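Local coordinates for extracellular solute-binding protein (PDB 3PU5), which probably captures a small solute, perhaps a polyamine, outside the cytoplasm and delivers it to a membrane transporter, at residues G15-N20 against L107-S112; K127-F132 against G164-S169; V145-L150 against A157-M162. One frame throughout, in Å; residues are numbered along the deposited sequence.

Contact 1: residues G15-N20 against L107-S112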
loop_
_atom_site.group_PDB
_atom_site.type_symbol
_atom_site.label_atom_id
_atom_site.label_comp_id
_atom_site.label_asym_id
_atom_site.label_seq_id
_atom_site.Cartn_x
_atom_site.Cartn_y
_atom_site.Cartn_z
ATOM N N GLY A 15 5.109 -8.815 13.204
ATOM C CA GLY A 15 5.518 -7.553 13.782
ATOM C C GLY A 15 4.375 -6.619 14.124
ATOM O O GLY A 15 3.297 -7.043 14.525
ATOM N N SER A 16 4.626 -5.331 13.943
ATOM C CA SER A 16 3.725 -4.283 14.389
ATOM C C SER A 16 2.383 -4.319 13.652
ATOM O O SER A 16 1.338 -4.011 14.227
ATOM C CB SER A 16 4.396 -2.925 14.187
ATOM O OG SER A 16 3.679 -1.905 14.850
ATOM N N PHE A 17 2.423 -4.683 12.373
ATOM C CA PHE A 17 1.203 -4.773 11.576
ATOM C C PHE A 17 0.269 -5.779 12.231
ATOM O O PHE A 17 -0.875 -5.461 12.540
ATOM C CB PHE A 17 1.536 -5.202 10.146
ATOM C CG PHE A 17 0.341 -5.265 9.223
ATOM C CD1 PHE A 17 -0.417 -6.425 9.128
ATOM C CD2 PHE A 17 -0.007 -4.175 8.428
ATOM C CE1 PHE A 17 -1.501 -6.498 8.277
ATOM C CE2 PHE A 17 -1.093 -4.242 7.559
ATOM C CZ PHE A 17 -1.845 -5.405 7.493
ATOM N N LEU A 18 0.773 -6.995 12.447
ATOM C CA LEU A 18 -0.019 -8.065 13.046
ATOM C C LEU A 18 -0.527 -7.712 14.456
ATOM O O LEU A 18 -1.671 -8.005 14.808
ATOM C CB LEU A 18 0.779 -9.380 13.066
ATOM C CG LEU A 18 -0.007 -10.642 13.439
ATOM C CD1 LEU A 18 0.647 -11.897 12.856
ATOM C CD2 LEU A 18 -0.174 -10.777 14.943
ATOM N N GLU A 19 0.335 -7.095 15.256
ATOM C CA GLU A 19 -0.033 -6.699 16.610
ATOM C C GLU A 19 -1.190 -5.717 16.556
ATOM O O GLU A 19 -2.093 -5.740 17.403
ATOM C CB GLU A 19 1.154 -6.042 17.309
ATOM C CG GLU A 19 2.355 -6.956 17.473
ATOM C CD GLU A 19 3.578 -6.219 18.000
ATOM O OE1 GLU A 19 3.519 -4.970 18.143
ATOM O OE2 GLU A 19 4.599 -6.897 18.268
ATOM N N ASN A 20 -1.157 -4.843 15.557
ATOM C CA ASN A 20 -2.198 -3.837 15.447
ATOM C C ASN A 20 -3.494 -4.355 14.855
ATOM O O ASN A 20 -4.560 -3.899 15.237
ATOM C CB ASN A 20 -1.681 -2.580 14.756
ATOM C CG ASN A 20 -0.867 -1.719 15.704
ATOM O OD1 ASN A 20 -1.429 -0.981 16.510
ATOM N ND2 ASN A 20 0.455 -1.836 15.636
ATOM N N LEU A 107 -8.953 -3.867 -0.663
ATOM C CA LEU A 107 -7.861 -3.371 0.165
ATOM C C LEU A 107 -8.457 -3.025 1.528
ATOM O O LEU A 107 -9.622 -2.629 1.605
ATOM C CB LEU A 107 -7.202 -2.134 -0.456
ATOM C CG LEU A 107 -6.006 -2.353 -1.391
ATOM C CD1 LEU A 107 -6.466 -2.931 -2.718
ATOM C CD2 LEU A 107 -5.222 -1.053 -1.613
ATOM N N TYR A 108 -7.687 -3.203 2.602
ATOM C CA TYR A 108 -8.195 -2.862 3.932
ATOM C C TYR A 108 -7.367 -1.805 4.661
ATOM O O TYR A 108 -7.647 -1.474 5.811
ATOM C CB TYR A 108 -8.451 -4.101 4.808
ATOM C CG TYR A 108 -7.256 -4.948 5.228
ATOM C CD1 TYR A 108 -6.669 -4.790 6.490
ATOM C CD2 TYR A 108 -6.778 -5.973 4.410
ATOM C CE1 TYR A 108 -5.608 -5.610 6.906
ATOM C CE2 TYR A 108 -5.717 -6.792 4.812
ATOM C CZ TYR A 108 -5.141 -6.605 6.056
ATOM O OH TYR A 108 -4.102 -7.420 6.448
ATOM N N ASP A 109 -6.343 -1.301 3.978
ATOM C CA ASP A 109 -5.708 -0.029 4.324
ATOM C C ASP A 109 -4.925 0.422 3.092
ATOM O O ASP A 109 -4.757 -0.346 2.149
ATOM C CB ASP A 109 -4.815 -0.143 5.584
ATOM C CG ASP A 109 -3.516 -0.918 5.340
ATOM O OD1 ASP A 109 -2.688 -0.454 4.532
ATOM O OD2 ASP A 109 -3.307 -1.974 5.978
ATOM N N TYR A 110 -4.480 1.669 3.072
ATOM C CA TYR A 110 -3.565 2.085 2.014
ATOM C C TYR A 110 -2.405 2.908 2.588
ATOM O O TYR A 110 -2.599 3.740 3.474
ATOM C CB TYR A 110 -4.303 2.789 0.844
ATOM C CG TYR A 110 -4.940 4.125 1.174
ATOM C CD1 TYR A 110 -4.199 5.295 1.121
ATOM C CD2 TYR A 110 -6.290 4.218 1.528
ATOM C CE1 TYR A 110 -4.771 6.516 1.420
ATOM C CE2 TYR A 110 -6.867 5.442 1.838
ATOM C CZ TYR A 110 -6.101 6.584 1.786
ATOM O OH TYR A 110 -6.651 7.809 2.091
ATOM N N SER A 111 -1.194 2.613 2.129
ATOM C CA SER A 111 -0.041 3.473 2.398
ATOM C C SER A 111 0.350 4.127 1.085
ATOM O O SER A 111 0.186 3.520 0.022
ATOM C CB SER A 111 1.132 2.685 2.995
ATOM O OG SER A 111 1.646 1.751 2.068
ATOM N N SER A 112 0.846 5.364 1.153
ATOM C CA SER A 112 0.967 6.203 -0.039
ATOM C C SER A 112 2.378 6.701 -0.300
ATOM O O SER A 112 2.999 7.313 0.574
ATOM C CB SER A 112 0.041 7.424 0.076
ATOM O OG SER A 112 -1.288 7.019 0.298
#
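The carbonyl oxygen just ahead of Phe17, the residue that reaches across to Tyr108 and Asp109, is gripped twice: Ser16 O accepts from Asn20 N and, at 2.7 Å, from Asn20 ND2, the two donors arriving from opposite faces of the carbonyl plane. Asn20 thus ties its side chain back onto the first turn of helix 15-33, beside the root of Phe17. With CG anti to the backbone N (chi1 -177°), the Phe17 ring extends from this turn and presents its far rim to two oxygens. Tyr108 OH lies near the ring plane, 3.2 Å from Phe17 CZ and 3.3 Å from CE1. Asp109 OD2 meets the edge further round, 3.5 Å from Phe17 CE2, its carboxylate turned 63° from the ring; the weakly positive C-H rim probably makes this a favourable place for the oxygens. In the two-lobed fold of type 2 periplasmic binding proteins, 107-112 spans the turn between strand 106-107 and strand 111-117, both paired with strand 238-246, whereas helix 15-33 follows the first strand of the N-terminal lobe. Pro242 of strand 238-246 touches all three side chains, and Phe271 packs edge-to-face with Phe17.

Contact 2: residues K127-F132 against G164-S169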
loop_
_atom_site.group_PDB
_atom_site.type_symbol
_atom_site.label_atom_id
_atom_site.label_comp_id
_atom_site.label_asym_id
_atom_site.label_seq_id
_atom_site.Cartn_x
_atom_site.Cartn_y
_atom_site.Cartn_z
ATOM N N LYS A 127 5.707 20.478 -5.298
ATOM C CA LYS A 127 4.269 20.261 -5.162
ATOM C C LYS A 127 3.757 19.086 -5.977
ATOM O O LYS A 127 2.632 18.618 -5.762
ATOM C CB LYS A 127 3.493 21.516 -5.560
ATOM C CG LYS A 127 3.613 22.667 -4.575
ATOM C CD LYS A 127 2.967 23.922 -5.148
ATOM C CE LYS A 127 2.760 24.988 -4.081
ATOM N NZ LYS A 127 2.015 26.157 -4.638
ATOM N N SER A 128 4.573 18.618 -6.917
ATOM C CA SER A 128 4.136 17.589 -7.850
ATOM C C SER A 128 5.268 16.646 -8.245
ATOM O O SER A 128 6.447 16.978 -8.094
ATOM C CB SER A 128 3.561 18.230 -9.110
ATOM O OG SER A 128 4.589 18.876 -9.841
ATOM N N TRP A 129 4.894 15.472 -8.752
ATOM C CA TRP A 129 5.851 14.538 -9.339
ATOM C C TRP A 129 6.581 15.200 -10.502
ATOM O O TRP A 129 7.780 14.978 -10.725
ATOM C CB TRP A 129 5.120 13.308 -9.880
ATOM C CG TRP A 129 4.550 12.393 -8.827
ATOM C CD1 TRP A 129 3.221 12.173 -8.542
ATOM C CD2 TRP A 129 5.294 11.563 -7.932
ATOM N NE1 TRP A 129 3.104 11.251 -7.522
ATOM C CE2 TRP A 129 4.363 10.869 -7.126
ATOM C CE3 TRP A 129 6.664 11.338 -7.732
ATOM C CZ2 TRP A 129 4.760 9.968 -6.134
ATOM C CZ3 TRP A 129 7.056 10.448 -6.748
ATOM C CH2 TRP A 129 6.106 9.771 -5.960
ATOM N N LYS A 130 5.832 15.983 -11.273
ATOM C CA LYS A 130 6.388 16.662 -12.434
ATOM C C LYS A 130 7.461 17.664 -11.999
ATOM O O LYS A 130 8.537 17.738 -12.600
ATOM C CB LYS A 130 5.266 17.353 -13.226
ATOM C CG LYS A 130 5.727 18.074 -14.479
ATOM C CD LYS A 130 4.530 18.588 -15.279
ATOM C CE LYS A 130 3.681 17.431 -15.814
ATOM N NZ LYS A 130 2.243 17.806 -16.041
ATOM N N GLU A 131 7.169 18.431 -10.953
ATOM C CA GLU A 131 8.141 19.390 -10.432
ATOM C C GLU A 131 9.377 18.647 -9.911
ATOM O O GLU A 131 10.511 19.014 -10.205
ATOM C CB GLU A 131 7.521 20.225 -9.317
ATOM C CG GLU A 131 8.452 21.281 -8.778
ATOM C CD GLU A 131 7.830 22.130 -7.690
ATOM O OE1 GLU A 131 6.602 22.031 -7.474
ATOM O OE2 GLU A 131 8.580 22.897 -7.048
ATOM N N PHE A 132 9.146 17.596 -9.132
ATOM C CA PHE A 132 10.225 16.735 -8.654
ATOM C C PHE A 132 11.132 16.272 -9.796
ATOM O O PHE A 132 12.358 16.375 -9.718
ATOM C CB PHE A 132 9.625 15.522 -7.930
ATOM C CG PHE A 132 10.632 14.466 -7.571
ATOM C CD1 PHE A 132 11.774 14.795 -6.864
ATOM C CD2 PHE A 132 10.428 13.139 -7.931
ATOM C CE1 PHE A 132 12.706 13.815 -6.526
ATOM C CE2 PHE A 132 11.355 12.156 -7.596
ATOM C CZ PHE A 132 12.493 12.497 -6.889
ATOM N N GLY A 164 4.865 7.079 -16.345
ATOM C CA GLY A 164 4.263 6.704 -17.613
ATOM C C GLY A 164 2.991 7.488 -17.885
ATOM O O GLY A 164 2.721 7.873 -19.021
ATOM N N LYS A 165 2.204 7.735 -16.841
ATOM C CA LYS A 165 0.942 8.461 -16.990
ATOM C C LYS A 165 1.159 9.961 -17.236
ATOM O O LYS A 165 0.499 10.559 -18.081
ATOM C CB LYS A 165 0.069 8.261 -15.756
ATOM C CG LYS A 165 -1.329 8.863 -15.866
ATOM C CD LYS A 165 -2.142 8.518 -14.621
ATOM C CE LYS A 165 -3.301 9.486 -14.384
ATOM N NZ LYS A 165 -3.927 9.268 -13.038
ATOM N N ILE A 166 2.085 10.562 -16.495
ATOM C CA ILE A 166 2.342 11.996 -16.624
ATOM C C ILE A 166 3.039 12.344 -17.942
ATOM O O ILE A 166 2.662 13.301 -18.619
ATOM C CB ILE A 166 3.181 12.525 -15.446
ATOM C CG1 ILE A 166 2.394 12.405 -14.138
ATOM C CG2 ILE A 166 3.612 13.971 -15.700
ATOM C CD1 ILE A 166 3.278 12.457 -12.881
ATOM N N TYR A 167 4.037 11.551 -18.302
ATOM C CA TYR A 167 4.873 11.831 -19.467
ATOM C C TYR A 167 4.571 10.974 -20.700
ATOM O O TYR A 167 5.125 11.214 -21.773
ATOM C CB TYR A 167 6.350 11.672 -19.096
ATOM C CG TYR A 167 6.865 12.749 -18.166
ATOM C CD1 TYR A 167 7.194 14.015 -18.650
ATOM C CD2 TYR A 167 7.022 12.503 -16.806
ATOM C CE1 TYR A 167 7.666 15.006 -17.802
ATOM C CE2 TYR A 167 7.487 13.483 -15.954
ATOM C CZ TYR A 167 7.811 14.730 -16.456
ATOM O OH TYR A 167 8.279 15.698 -15.608
ATOM N N GLY A 168 3.711 9.971 -20.545
ATOM C CA GLY A 168 3.408 9.059 -21.631
ATOM C C GLY A 168 1.917 8.833 -21.797
ATOM O O GLY A 168 1.107 9.698 -21.480
ATOM N N SER A 169 1.556 7.651 -22.281
ATOM C CA SER A 169 0.172 7.335 -22.611
ATOM C C SER A 169 -0.599 6.683 -21.466
ATOM O O SER A 169 -1.775 6.360 -21.621
ATOM C CB SER A 169 0.121 6.420 -23.832
ATOM O OG SER A 169 0.785 5.197 -23.569
#
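Ile166, near the C-terminal end of helix 156-167, wedges its two branches against the opening turn of helix 129-138. The ethyl branch runs toward Trp129, where Ile166 CD1 touches Trp129 CB at 3.6 Å. The methyl branch meets the aliphatic part of Lys130, with Ile166 CG2 only 3.5 Å from Lys130 CE, tighter than an ordinary carbon contact. Lys130 gets there by a bend in its chain: it is extended as far as CD and then turns at chi3 (-65°), which swings CE across the isoleucine. Tyr167 adds a second surface. One face of its ring carries Ile166 CG2 of its own helix, 3.8 Å above the plane and offset toward the rim, while Tyr167 OH ends 3.7 Å from Lys130 CG, the two side chains crossing at a slant. That hydroxyl is hydrogen-bonded to Glu134, one turn further along helix 129-138.

The turn being packed against is well defined at its start. Ser128 is the N-cap, and Glu131 N donates to Ser128 OG at 2.8 Å. Glu131 OE1 in turn takes the backbone N of Lys127, also at 2.8 Å, from above the carboxylate plane. Glu235 accepts from Trp129 N and Lys130 N, so other early amides of the helix are also occupied. The Trp129 indole leads away from Ile166 to strand 111-117, and its NE1 is bonded to Gly236 O. Two helices of the second lobe of the solute-binding fold are joined in this way, at a partly buried site where helix 156-167 ends and Gly168 leaves the helical conformation. Apolar contact between the segments themselves is therefore supplemented by the Tyr167-Glu134 bond, and Lys130 contributes chiefly its hydrocarbon chain, leaving the ammonium at the margin of the interface.

Contact 3: residues V145-L150 against A157-M162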
loop_
_atom_site.group_PDB
_atom_site.type_symbol
_atom_site.label_atom_id
_atom_site.label_comp_id
_atom_site.label_asym_id
_atom_site.label_seq_id
_atom_site.Cartn_x
_atom_site.Cartn_y
_atom_site.Cartn_z
ATOM N N VAL A 145 19.432 13.159 -4.889
ATOM C CA VAL A 145 18.144 12.514 -5.081
ATOM C C VAL A 145 18.295 11.000 -4.914
ATOM O O VAL A 145 19.306 10.428 -5.324
ATOM C CB VAL A 145 17.582 12.874 -6.472
ATOM C CG1 VAL A 145 16.212 12.255 -6.665
ATOM C CG2 VAL A 145 17.527 14.409 -6.628
ATOM N N PHE A 146 17.326 10.368 -4.251
ATOM C CA PHE A 146 17.279 8.907 -4.154
ATOM C C PHE A 146 16.004 8.410 -4.837
ATOM O O PHE A 146 15.093 9.199 -5.070
ATOM C CB PHE A 146 17.394 8.416 -2.699
ATOM C CG PHE A 146 16.374 9.020 -1.753
ATOM C CD1 PHE A 146 15.084 8.501 -1.675
ATOM C CD2 PHE A 146 16.707 10.102 -0.940
ATOM C CE1 PHE A 146 14.137 9.060 -0.806
ATOM C CE2 PHE A 146 15.771 10.667 -0.072
ATOM C CZ PHE A 146 14.486 10.145 -0.000
ATOM N N PHE A 147 15.941 7.123 -5.179
ATOM C CA PHE A 147 14.785 6.584 -5.896
ATOM C C PHE A 147 14.621 5.088 -5.617
ATOM O O PHE A 147 15.600 4.402 -5.359
ATOM C CB PHE A 147 14.935 6.816 -7.408
ATOM C CG PHE A 147 13.672 6.567 -8.190
ATOM C CD1 PHE A 147 13.381 5.302 -8.676
ATOM C CD2 PHE A 147 12.760 7.601 -8.417
ATOM C CE1 PHE A 147 12.203 5.061 -9.379
ATOM C CE2 PHE A 147 11.577 7.371 -9.125
ATOM C CZ PHE A 147 11.303 6.099 -9.611
ATOM N N ASN A 148 13.386 4.593 -5.663
ATOM C CA ASN A 148 13.100 3.176 -5.405
ATOM C C ASN A 148 13.859 2.241 -6.355
ATOM O O ASN A 148 13.770 2.392 -7.578
ATOM C CB ASN A 148 11.599 2.876 -5.587
ATOM C CG ASN A 148 10.687 3.903 -4.930
ATOM O OD1 ASN A 148 9.755 3.539 -4.201
ATOM N ND2 ASN A 148 10.914 5.182 -5.219
ATOM N N ASN A 149 14.579 1.265 -5.814
ATOM C CA ASN A 149 15.163 0.236 -6.671
ATOM C C ASN A 149 14.080 -0.682 -7.214
ATOM O O ASN A 149 13.336 -1.276 -6.433
ATOM C CB ASN A 149 16.202 -0.597 -5.926
ATOM C CG ASN A 149 16.918 -1.575 -6.847
ATOM O OD1 ASN A 149 17.070 -2.749 -6.531
ATOM N ND2 ASN A 149 17.338 -1.089 -8.000
ATOM N N LEU A 150 13.986 -0.803 -8.539
ATOM C CA LEU A 150 12.931 -1.626 -9.148
ATOM C C LEU A 150 12.900 -3.068 -8.614
ATOM O O LEU A 150 11.837 -3.596 -8.284
ATOM C CB LEU A 150 13.014 -1.617 -10.682
ATOM C CG LEU A 150 11.836 -2.335 -11.350
ATOM C CD1 LEU A 150 10.527 -1.798 -10.796
ATOM C CD2 LEU A 150 11.858 -2.232 -12.871
ATOM N N ALA A 157 7.895 -0.116 -9.237
ATOM C CA ALA A 157 7.037 -0.243 -10.409
ATOM C C ALA A 157 5.907 0.772 -10.356
ATOM O O ALA A 157 5.537 1.348 -11.379
ATOM C CB ALA A 157 6.478 -1.658 -10.524
ATOM N N GLU A 158 5.365 0.989 -9.160
ATOM C CA GLU A 158 4.241 1.907 -8.969
ATOM C C GLU A 158 4.610 3.362 -9.277
ATOM O O GLU A 158 3.881 4.056 -9.985
ATOM C CB GLU A 158 3.689 1.806 -7.539
ATOM C CG GLU A 158 2.778 0.588 -7.262
ATOM C CD GLU A 158 3.531 -0.732 -7.062
ATOM O OE1 GLU A 158 4.773 -0.763 -7.228
ATOM O OE2 GLU A 158 2.867 -1.752 -6.741
ATOM N N VAL A 159 5.725 3.829 -8.725
ATOM C CA VAL A 159 6.174 5.195 -8.987
ATOM C C VAL A 159 6.422 5.407 -10.481
ATOM O O VAL A 159 5.980 6.400 -11.051
ATOM C CB VAL A 159 7.435 5.550 -8.176
ATOM C CG1 VAL A 159 7.853 6.998 -8.441
ATOM C CG2 VAL A 159 7.163 5.355 -6.703
ATOM N N LEU A 160 7.126 4.470 -11.110
ATOM C CA LEU A 160 7.373 4.545 -12.555
ATOM C C LEU A 160 6.068 4.597 -13.355
ATOM O O LEU A 160 5.968 5.323 -14.348
ATOM C CB LEU A 160 8.237 3.371 -13.020
ATOM C CG LEU A 160 9.713 3.399 -12.596
ATOM C CD1 LEU A 160 10.343 2.027 -12.749
ATOM C CD2 LEU A 160 10.482 4.454 -13.400
ATOM N N SER A 161 5.066 3.835 -12.921
ATOM C CA SER A 161 3.751 3.888 -13.565
ATOM C C SER A 161 3.197 5.310 -13.615
ATOM O O SER A 161 2.586 5.711 -14.611
ATOM C CB SER A 161 2.754 2.970 -12.861
ATOM O OG SER A 161 2.980 1.623 -13.220
HETATM N N MSE A 162 3.391 6.066 -12.534
HETATM C CA MSE A 162 2.962 7.461 -12.504
HETATM C C MSE A 162 3.726 8.272 -13.536
HETATM O O MSE A 162 3.167 9.195 -14.137
HETATM C CB MSE A 162 3.195 8.099 -11.134
HETATM C CG MSE A 162 2.131 7.806 -10.098
HETATM SE SE MSE A 162 0.410 8.713 -10.381
HETATM C CE MSE A 162 0.988 10.106 -11.568
HETATM O O HOH W 1 8.591 -2.663 -7.718
#
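Phe147 and Val159 approach each other from opposite directions, the ring leaving strand 145-148 and the valine leaving helix 156-167. Phe147 points its ring away from its own backbone N (chi1 -167°), and the far end of the phenyl group does the touching: Phe147 CZ and CE2 are both 3.8 Å from Val159 CG1. Leu160 flanks the same end, its CD2 4.2 Å from Phe147 CZ. The other valine branch, CG2, lies against the side chain of Asn148, which crosses Val159 at about a right angle. One valine thus uses a methyl apiece for two successive residues of the strand.

Further along, Leu150 brings CD1 over the start of the helix, 3.5 Å from Ala157 N and 4.1 Å from Ala157 CB; Leu160 CD1 closes the group from the next turn. Ala157 N donates at 3.0 Å to a water that makes a weak bond to Leu150 O, while Ala157 O accepts hydrogen bonds from both Ser161 N and Ser161 OG, which reach it from opposite faces of its plane.

The axes of strand 145-148 and of helix segment 157-162 approach to 9.2 Å at an angle of 109°, so the helix passes steeply across the strand. Strand 145-148 runs parallel to strand 188-192, and helices 156-167 and 174-184 lie between them in the chain, a beta-alpha-beta crossover in the second lobe of the type 2 binding-protein fold. Ile188 and Phe191 of the neighbouring strand also touch Phe147. The interface is consequently cohesive mainly through buried hydrocarbon; polar groups enter at two places, the Asn148 amide packed against Val159 and the bridging water.

Overall arrangement
From the N terminus, contact 1 comes first, closing a loop of 86 residues and joining the first helix of the N-terminal lobe, 15-33, to the strands next to 238-246. That loop is complete before contact 2 opens at helix 129-138. Contact 3 is nested inside contact 2: the chain passes through strand 145-148 and returns on helix 156-167, whose first half serves contact 3 and whose end serves contact 2. Both lie within the second lobe and meet directly, with Trp129 against Val159 and Phe132 against Val145, so the buried side of contact 2 runs into contact 3. Contact 1 stands apart, its centre 28 Å from that of contact 2 and 21 Å from that of contact 3.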